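Local coordinates for protein alanine dehydrogenase (Archaeoglobus fulgidus, PDB 1OMO) that catalyses the reversible NAD-dependent oxidative deamination of L-alanine to pyruvate and ammonium, working as a homodimer, at residues Q8-S13 / K311-K316; K41-L44 / G49-R52; A117-R122 / G269-G274; S168-E171 / S176-V179. All coordinates share one frame; numbering follows the deposited sequence.

Contact 1 (Q8-S13 / K311-K316); sequences QEEVES and KNVGSK
Glu10 and Val313 make the close part of this contact, their side chains sliding past each other in opposite directions. The methylene CG of Glu10 lies 3.7 Å from Val313 CG1, and Glu10 CB is almost as near the same methyl. A branched valine suits the place because CG1, anti to its own backbone N (chi1 -177°), can rest on the aliphatic half of the glutamate, and the side chain also packs on Leu14. Beyond CG the Glu10 chain runs on extended, carrying OE1 to 3.8 Å from Gly314 CA; the backbone angles of Gly314, phi 117° and psi -169°, call for glycine. The main partner of the carboxylate is the backbone N of Thr7, which bonds to OE2. The contact sets the short helix 8-12, which follows the first strand 3-6, against the turn between helix 294-311, closed at Asn312 by a Schellman motif, and strand 315-317, outermost of the mixed sheet within this chain and paired with strand 3-6. Water bridges the looser side, joining Glu10 OE1 to Gly314 N, 3.2 Å from that amide. On the solvent side Lys311 NZ stays 3.9 Å from Ser13 O, with a water weakly bonded to both. An alanine in place of Glu10 would probably leave only CB against Val313 CG1 and the Thr7 amide without its carboxylate acceptor.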
# COMPACT_ATOMS: atom_id res chain seq x y z
N GLN A 8 8.96 -0.65 18.60
CA GLN A 8 7.74 -0.56 19.37
C GLN A 8 8.00 0.05 20.75
O GLN A 8 7.27 0.94 21.20
CB GLN A 8 7.08 -1.92 19.54
CG GLN A 8 5.74 -1.84 20.26
CD GLN A 8 5.17 -3.21 20.55
OE1 GLN A 8 5.50 -4.19 19.87
NE2 GLN A 8 4.29 -3.28 21.55
N GLU A 9 9.06 -0.41 21.42
CA GLU A 9 9.40 0.11 22.74
C GLU A 9 9.63 1.61 22.65
O GLU A 9 9.17 2.35 23.51
CB GLU A 9 10.66 -0.60 23.28
CG GLU A 9 11.09 -0.14 24.68
CD GLU A 9 11.79 -1.25 25.51
OE1 GLU A 9 12.76 -1.88 25.02
OE2 GLU A 9 11.36 -1.46 26.68
N GLU A 10 10.30 2.07 21.60
CA GLU A 10 10.56 3.50 21.44
C GLU A 10 9.26 4.24 21.19
O GLU A 10 8.96 5.20 21.91
CB GLU A 10 11.55 3.78 20.29
CG GLU A 10 13.00 3.42 20.65
CD GLU A 10 13.93 3.25 19.45
OE1 GLU A 10 15.17 3.28 19.64
OE2 GLU A 10 13.44 3.08 18.32
N VAL A 11 8.49 3.79 20.19
CA VAL A 11 7.23 4.46 19.88
C VAL A 11 6.32 4.61 21.11
O VAL A 11 5.71 5.66 21.28
CB VAL A 11 6.48 3.75 18.75
CG1 VAL A 11 5.09 4.37 18.53
CG2 VAL A 11 7.30 3.84 17.49
N GLU A 12 6.26 3.57 21.96
CA GLU A 12 5.44 3.57 23.18
C GLU A 12 5.75 4.74 24.10
O GLU A 12 4.88 5.23 24.80
CB GLU A 12 5.59 2.25 23.96
CG GLU A 12 4.94 1.07 23.22
CD GLU A 12 4.84 -0.21 24.03
OE1 GLU A 12 5.12 -0.18 25.25
OE2 GLU A 12 4.46 -1.24 23.44
N SER A 13 6.99 5.19 24.07
CA SER A 13 7.38 6.30 24.91
C SER A 13 7.31 7.63 24.17
O SER A 13 7.80 8.65 24.68
CB SER A 13 8.82 6.11 25.41
OG SER A 13 9.78 6.39 24.38
N LYS A 311 13.36 14.21 21.34
CA LYS A 311 14.07 13.50 22.39
C LYS A 311 15.27 12.69 21.91
O LYS A 311 15.83 11.90 22.67
CB LYS A 311 13.11 12.59 23.14
CG LYS A 311 11.96 13.33 23.78
CD LYS A 311 11.09 12.33 24.54
CE LYS A 311 10.07 13.05 25.40
NZ LYS A 311 9.18 12.06 26.05
N ASN A 312 15.67 12.91 20.67
CA ASN A 312 16.81 12.20 20.09
C ASN A 312 16.59 10.69 20.21
O ASN A 312 17.52 9.93 20.51
CB ASN A 312 18.10 12.57 20.82
CG ASN A 312 19.35 12.19 20.02
OD1 ASN A 312 20.40 11.91 20.59
ND2 ASN A 312 19.23 12.20 18.69
N VAL A 313 15.35 10.25 20.00
CA VAL A 313 15.04 8.83 20.08
C VAL A 313 15.08 8.19 18.69
O VAL A 313 14.67 8.82 17.69
CB VAL A 313 13.65 8.62 20.70
CG1 VAL A 313 13.37 7.12 20.86
CG2 VAL A 313 13.56 9.33 22.05
N GLY A 314 15.55 6.95 18.63
CA GLY A 314 15.60 6.24 17.37
C GLY A 314 17.01 5.87 16.94
O GLY A 314 17.94 5.96 17.73
N SER A 315 17.15 5.42 15.70
CA SER A 315 18.44 5.07 15.12
C SER A 315 18.26 5.48 13.67
O SER A 315 17.13 5.68 13.22
CB SER A 315 18.74 3.57 15.27
OG SER A 315 17.88 2.74 14.49
N LYS A 316 19.36 5.63 12.93
CA LYS A 316 19.24 6.09 11.56
C LYS A 316 19.88 5.24 10.49
O LYS A 316 20.99 4.75 10.66
CB LYS A 316 19.83 7.50 11.45
CG LYS A 316 19.12 8.53 12.29
CD LYS A 316 19.95 9.79 12.43
CE LYS A 316 19.16 10.92 13.08
NZ LYS A 316 18.10 11.41 12.16
O HOH W 1 15.71 1.87 16.24
O HOH W 2 16.50 5.68 21.42
O HOH W 3 10.92 9.26 25.65

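Contact 2 (K41-L44 / G49-R52); sequences KVYL and GDLR
This is an antiparallel pairing of the two strands of a beta hairpin, 42-45 and 50-58, at one outer edge of the chain's mixed sheet. Leu44 and Leu51 form a hydrogen-bonded pair, with Leu44 N 3.0 Å from Leu51 O and Leu51 N 3.1 Å from Leu44 O. Their side chains share a face and both pack on Trp66. Tyr43 and Arg52, a non-hydrogen-bonded pair, share the other face with a planar ring against a long aliphatic chain. The guanidinium lies with one face toward the ring edge, Arg52 NE 3.5 Å from Tyr43 CE1, the two planes 60° apart. The Arg52 chain, extended from CG to NE, carries the guanidinium to Asp50: NE donates to OD2 at 3.2 Å on the syn side, nearly in the guanidinium plane though 24° out of the carboxylate plane. A water joins Arg52 NH2 to Lys41 NZ, which also bonds to Thr291 O. A leucine in place of Arg52 would probably leave the Asp50 carboxylate, close to Glu45, without its countercharge. Since Arg52 also makes a long, weak ion pair with the NAD-binding Asp219, and its side chain comes within about 6 Å of the NAD, the hairpin's charges probably contribute to the electrostatics beside the cofactor.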
# COMPACT_ATOMS: atom_id res chain seq x y z
N LYS A 41 -8.55 0.72 1.85
CA LYS A 41 -7.49 -0.18 2.26
C LYS A 41 -7.32 -1.23 1.17
O LYS A 41 -8.27 -1.56 0.46
CB LYS A 41 -7.87 -0.90 3.56
CG LYS A 41 -8.26 -0.03 4.73
CD LYS A 41 -8.67 -0.91 5.92
CE LYS A 41 -9.01 -0.03 7.11
NZ LYS A 41 -9.32 -0.82 8.32
N VAL A 42 -6.12 -1.77 1.02
CA VAL A 42 -5.90 -2.78 0.00
C VAL A 42 -5.58 -4.06 0.71
O VAL A 42 -4.74 -4.08 1.62
CB VAL A 42 -4.77 -2.42 -0.92
CG1 VAL A 42 -4.62 -3.48 -2.00
CG2 VAL A 42 -5.06 -1.09 -1.54
N TYR A 43 -6.26 -5.13 0.32
CA TYR A 43 -6.06 -6.43 0.95
C TYR A 43 -5.32 -7.40 0.08
O TYR A 43 -5.48 -7.41 -1.13
CB TYR A 43 -7.41 -7.06 1.27
CG TYR A 43 -8.29 -6.27 2.20
CD1 TYR A 43 -8.24 -6.48 3.58
CD2 TYR A 43 -9.16 -5.32 1.70
CE1 TYR A 43 -9.06 -5.74 4.44
CE2 TYR A 43 -9.97 -4.58 2.54
CZ TYR A 43 -9.91 -4.80 3.91
OH TYR A 43 -10.69 -4.06 4.75
N LEU A 44 -4.51 -8.21 0.72
CA LEU A 44 -3.75 -9.25 0.07
C LEU A 44 -4.20 -10.41 0.95
O LEU A 44 -3.75 -10.52 2.09
CB LEU A 44 -2.27 -9.00 0.24
CG LEU A 44 -1.35 -9.32 -0.94
CD1 LEU A 44 -2.02 -8.89 -2.24
CD2 LEU A 44 0.00 -8.61 -0.73
N GLY A 49 -4.33 -16.07 6.79
CA GLY A 49 -4.45 -14.69 7.27
C GLY A 49 -4.33 -13.70 6.14
O GLY A 49 -4.60 -14.06 4.98
N ASP A 50 -3.95 -12.45 6.44
CA ASP A 50 -3.81 -11.40 5.41
C ASP A 50 -2.91 -10.20 5.77
O ASP A 50 -2.39 -10.09 6.86
CB ASP A 50 -5.18 -10.88 5.00
CG ASP A 50 -5.74 -9.86 5.99
OD1 ASP A 50 -5.09 -9.59 7.01
OD2 ASP A 50 -6.83 -9.31 5.76
N LEU A 51 -2.74 -9.31 4.79
CA LEU A 51 -1.95 -8.08 4.92
C LEU A 51 -2.79 -6.96 4.29
O LEU A 51 -3.53 -7.19 3.33
CB LEU A 51 -0.60 -8.21 4.20
CG LEU A 51 0.51 -8.73 5.12
CD1 LEU A 51 1.65 -9.35 4.33
CD2 LEU A 51 1.01 -7.59 5.97
N ARG A 52 -2.69 -5.77 4.86
CA ARG A 52 -3.46 -4.62 4.39
C ARG A 52 -2.57 -3.41 4.29
O ARG A 52 -1.75 -3.18 5.16
CB ARG A 52 -4.57 -4.28 5.38
CG ARG A 52 -5.49 -5.43 5.60
CD ARG A 52 -6.44 -5.17 6.75
NE ARG A 52 -7.03 -6.44 7.18
CZ ARG A 52 -7.88 -6.58 8.18
NH1 ARG A 52 -8.34 -7.79 8.48
NH2 ARG A 52 -8.27 -5.53 8.87
O HOH W 4 -7.52 -2.73 9.44

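Contact 3 (A117-R122 / G269-G274); sequences AKYLAR and GEVIAG
Two helix ends meet here, the last turn of the long helix 102-120 and the short helix 268-273, and the join is a CH-pi contact between Tyr119 and Ile272. CG1 of Ile272 stands over the centre of the phenol ring, 3.8 Å from its centroid and only 14° off the ring normal, while the two side chains cross at about a right angle. The other branch reaches further along the ring: CG2, anti to the backbone N of Ile272, touches Tyr119 OH at 3.6 Å. A beta-branched residue is apt, since one branch covers the face and the other the phenol end. The hydroxyl itself is hydrogen-bonded to Glu25, so a tyrosine offers an apolar face to Ile272 and a polar tip to helix 17-32. In the Rossmann-type NAD domain, helix 268-273 follows strand 264-267, an outermost strand of the parallel sheet, and ends at Gly274 in a Schellman motif whose positive phi suits glycine. Deeper in, the buried Val271 uses one methyl for two neighbours, CG1 lying 4.3 Å from Tyr119 CB and 4.3 Å from Leu120 CD1. Leu120 also rests on His212 of strand 212-215, which places this apolar edge against the sheet.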
# COMPACT_ATOMS: atom_id res chain seq x y z
N ALA A 117 -17.33 8.62 21.86
CA ALA A 117 -18.22 8.68 23.01
C ALA A 117 -18.36 10.14 23.46
O ALA A 117 -19.45 10.59 23.79
CB ALA A 117 -17.70 7.77 24.13
N LYS A 118 -17.26 10.91 23.42
CA LYS A 118 -17.32 12.31 23.80
C LYS A 118 -18.40 13.07 23.02
O LYS A 118 -19.11 13.92 23.58
CB LYS A 118 -15.99 13.02 23.56
CG LYS A 118 -16.14 14.55 23.73
CD LYS A 118 -14.82 15.33 23.84
CE LYS A 118 -14.31 15.75 22.46
NZ LYS A 118 -13.06 16.59 22.55
N TYR A 119 -18.54 12.76 21.73
CA TYR A 119 -19.50 13.44 20.88
C TYR A 119 -20.87 12.80 20.82
O TYR A 119 -21.86 13.46 20.54
CB TYR A 119 -18.97 13.50 19.44
CG TYR A 119 -17.93 14.58 19.22
CD1 TYR A 119 -18.31 15.87 18.89
CD2 TYR A 119 -16.58 14.31 19.38
CE1 TYR A 119 -17.37 16.89 18.72
CE2 TYR A 119 -15.63 15.32 19.23
CZ TYR A 119 -16.03 16.61 18.90
OH TYR A 119 -15.12 17.63 18.75
N LEU A 120 -20.94 11.51 21.10
CA LEU A 120 -22.19 10.81 20.96
C LEU A 120 -22.92 10.32 22.21
O LEU A 120 -24.13 10.19 22.19
CB LEU A 120 -21.96 9.63 20.02
CG LEU A 120 -22.18 9.72 18.51
CD1 LEU A 120 -22.35 11.12 18.03
CD2 LEU A 120 -21.01 9.01 17.85
N ALA A 121 -22.19 10.06 23.29
CA ALA A 121 -22.80 9.55 24.51
C ALA A 121 -23.39 10.63 25.39
O ALA A 121 -22.93 11.77 25.36
CB ALA A 121 -21.77 8.76 25.31
N ARG A 122 -24.40 10.27 26.19
CA ARG A 122 -25.04 11.23 27.10
C ARG A 122 -23.99 11.85 27.98
O ARG A 122 -23.16 11.15 28.57
CB ARG A 122 -26.06 10.54 27.97
CG ARG A 122 -27.28 10.11 27.24
CD ARG A 122 -28.26 9.54 28.23
NE ARG A 122 -28.08 8.11 28.45
CZ ARG A 122 -27.70 7.58 29.60
NH1 ARG A 122 -27.45 8.37 30.63
NH2 ARG A 122 -27.62 6.26 29.72
N GLY A 269 -16.54 12.13 11.49
CA GLY A 269 -15.92 13.38 11.05
C GLY A 269 -17.00 14.41 10.76
O GLY A 269 -16.86 15.59 11.08
N GLU A 270 -18.08 13.98 10.15
CA GLU A 270 -19.13 14.91 9.86
C GLU A 270 -19.69 15.48 11.15
O GLU A 270 -19.99 16.67 11.21
CB GLU A 270 -20.26 14.25 9.09
CG GLU A 270 -19.94 13.99 7.64
CD GLU A 270 -21.01 13.13 7.01
OE1 GLU A 270 -21.33 12.10 7.59
OE2 GLU A 270 -21.54 13.49 5.95
N VAL A 271 -19.81 14.64 12.18
CA VAL A 271 -20.34 15.13 13.45
C VAL A 271 -19.35 16.10 14.09
O VAL A 271 -19.73 17.17 14.56
CB VAL A 271 -20.64 13.98 14.44
CG1 VAL A 271 -21.02 14.55 15.79
CG2 VAL A 271 -21.80 13.12 13.92
N ILE A 272 -18.09 15.72 14.09
CA ILE A 272 -17.11 16.57 14.70
C ILE A 272 -17.05 17.91 13.96
O ILE A 272 -16.94 18.97 14.58
CB ILE A 272 -15.74 15.87 14.71
CG1 ILE A 272 -15.81 14.64 15.61
CG2 ILE A 272 -14.66 16.82 15.23
CD1 ILE A 272 -14.55 13.83 15.61
N ALA A 273 -17.15 17.86 12.63
CA ALA A 273 -17.08 19.05 11.82
C ALA A 273 -18.38 19.88 11.81
O ALA A 273 -18.40 20.97 11.28
CB ALA A 273 -16.68 18.68 10.41
N GLY A 274 -19.45 19.38 12.39
CA GLY A 274 -20.67 20.17 12.38
C GLY A 274 -21.50 20.02 11.12
O GLY A 274 -22.42 20.81 10.89

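Contact 4 (S168-E171 / S176-V179); sequences SYCE and SASV
Glu171 reaches across to Ala177 with its carboxylate, while Cys170, one residue earlier, meets the same alanine with its CB. The path of Glu171 explains how a surface side chain can hold the backbone of strand 177-179. Its CB does not head for the strand; beyond CG the chain bends at chi2 (107°), which turns the carboxylate back to the strand. CD arrives 3.9 Å from Ala177 O. OE2 at the tip accepts the backbone N-H of Ala177, N to OE2 3.1 Å, with an N-H...O angle of 149°. The amide comes from above the carboxylate plane, 37° out of it. The same OE2 lies 3.2 Å from Ala177 O, two acceptors that cannot bond to each other, so the amide's attraction is probably offset in part by repulsion from the carbonyl. OE1 is the farther oxygen, 3.7 Å from Ala177 O. A glutamate suits this exposed position because its length spans the gap while its charge can face solvent. Below it the packing is apolar and close. Cys170 CB lies 3.6 Å from Ala177 CB, and SG is 4.1 Å from the same methyl; small residues on both sides let the helix come near the strand. Cys170 and Ala177 both also rest on Val153. The contact thus belongs to a beta-alpha-beta crossover of the Rossmann-type domain, in which strand 152-156 leads through helix 160-172 to strand 177-179, an outermost strand of the parallel sheet, hydrogen-bonded to strand 152-156 with the helix packed over both.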
# COMPACT_ATOMS: atom_id res chain seq x y z
N SER A 168 -9.46 -6.01 37.80
CA SER A 168 -8.40 -5.72 38.76
C SER A 168 -7.60 -4.46 38.31
O SER A 168 -7.15 -3.66 39.16
CB SER A 168 -7.48 -6.94 38.85
OG SER A 168 -6.57 -6.85 39.93
N TYR A 169 -7.43 -4.31 36.99
CA TYR A 169 -6.71 -3.17 36.40
C TYR A 169 -7.47 -1.87 36.74
O TYR A 169 -6.87 -0.84 37.07
CB TYR A 169 -6.63 -3.34 34.87
CG TYR A 169 -5.96 -2.19 34.09
CD1 TYR A 169 -4.62 -2.27 33.69
CD2 TYR A 169 -6.69 -1.04 33.73
CE1 TYR A 169 -4.03 -1.25 32.95
CE2 TYR A 169 -6.09 -0.01 32.98
CZ TYR A 169 -4.77 -0.13 32.59
OH TYR A 169 -4.17 0.85 31.81
N CYS A 170 -8.79 -1.95 36.64
CA CYS A 170 -9.66 -0.83 36.96
C CYS A 170 -9.50 -0.47 38.43
O CYS A 170 -9.13 0.66 38.76
CB CYS A 170 -11.13 -1.20 36.71
SG CYS A 170 -11.62 -1.23 34.98
N GLU A 171 -9.80 -1.41 39.31
CA GLU A 171 -9.70 -1.13 40.73
C GLU A 171 -8.36 -0.48 41.05
O GLU A 171 -8.32 0.54 41.74
CB GLU A 171 -9.89 -2.40 41.55
CG GLU A 171 -11.06 -2.32 42.53
CD GLU A 171 -12.25 -3.14 42.10
OE1 GLU A 171 -12.08 -4.37 41.90
OE2 GLU A 171 -13.36 -2.55 41.97
N SER A 176 -14.31 1.77 40.35
CA SER A 176 -15.15 0.68 40.83
C SER A 176 -15.49 -0.25 39.64
O SER A 176 -15.92 0.21 38.58
CB SER A 176 -16.43 1.25 41.44
OG SER A 176 -17.57 0.53 40.99
N ALA A 177 -15.30 -1.55 39.82
CA ALA A 177 -15.56 -2.48 38.73
C ALA A 177 -15.83 -3.94 39.16
O ALA A 177 -15.40 -4.36 40.22
CB ALA A 177 -14.38 -2.44 37.73
N SER A 178 -16.55 -4.69 38.33
CA SER A 178 -16.84 -6.07 38.67
C SER A 178 -17.02 -6.92 37.43
O SER A 178 -17.37 -6.41 36.37
CB SER A 178 -18.12 -6.16 39.52
OG SER A 178 -19.30 -6.15 38.71
N VAL A 179 -16.78 -8.22 37.57
CA VAL A 179 -16.96 -9.16 36.47
C VAL A 179 -18.47 -9.39 36.39
O VAL A 179 -19.14 -9.42 37.42
CB VAL A 179 -16.23 -10.49 36.75
CG1 VAL A 179 -16.55 -11.50 35.65
CG2 VAL A 179 -14.73 -10.25 36.84

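Overall arrangement
From the N terminus, contact 1 opens first, at residues 8-13, and closes last, at 311-316, so its loop encloses all the others and brings the two ends of the chain together at the mixed sheet. Contact 2 closes a short hairpin on that same sheet, about 27 Å, centre to centre, from contact 1; both touch the second subunit. The chain then enters contact 3 at the end of helix 102-120; the loop of contact 3 returns at 269-274 after crossing much of the parallel NAD-binding sheet. Contact 4, within a crossover at that sheet's other edge, is nested inside this loop. Contacts 2 and 3 follow in series, on opposite sides of the chain's centre.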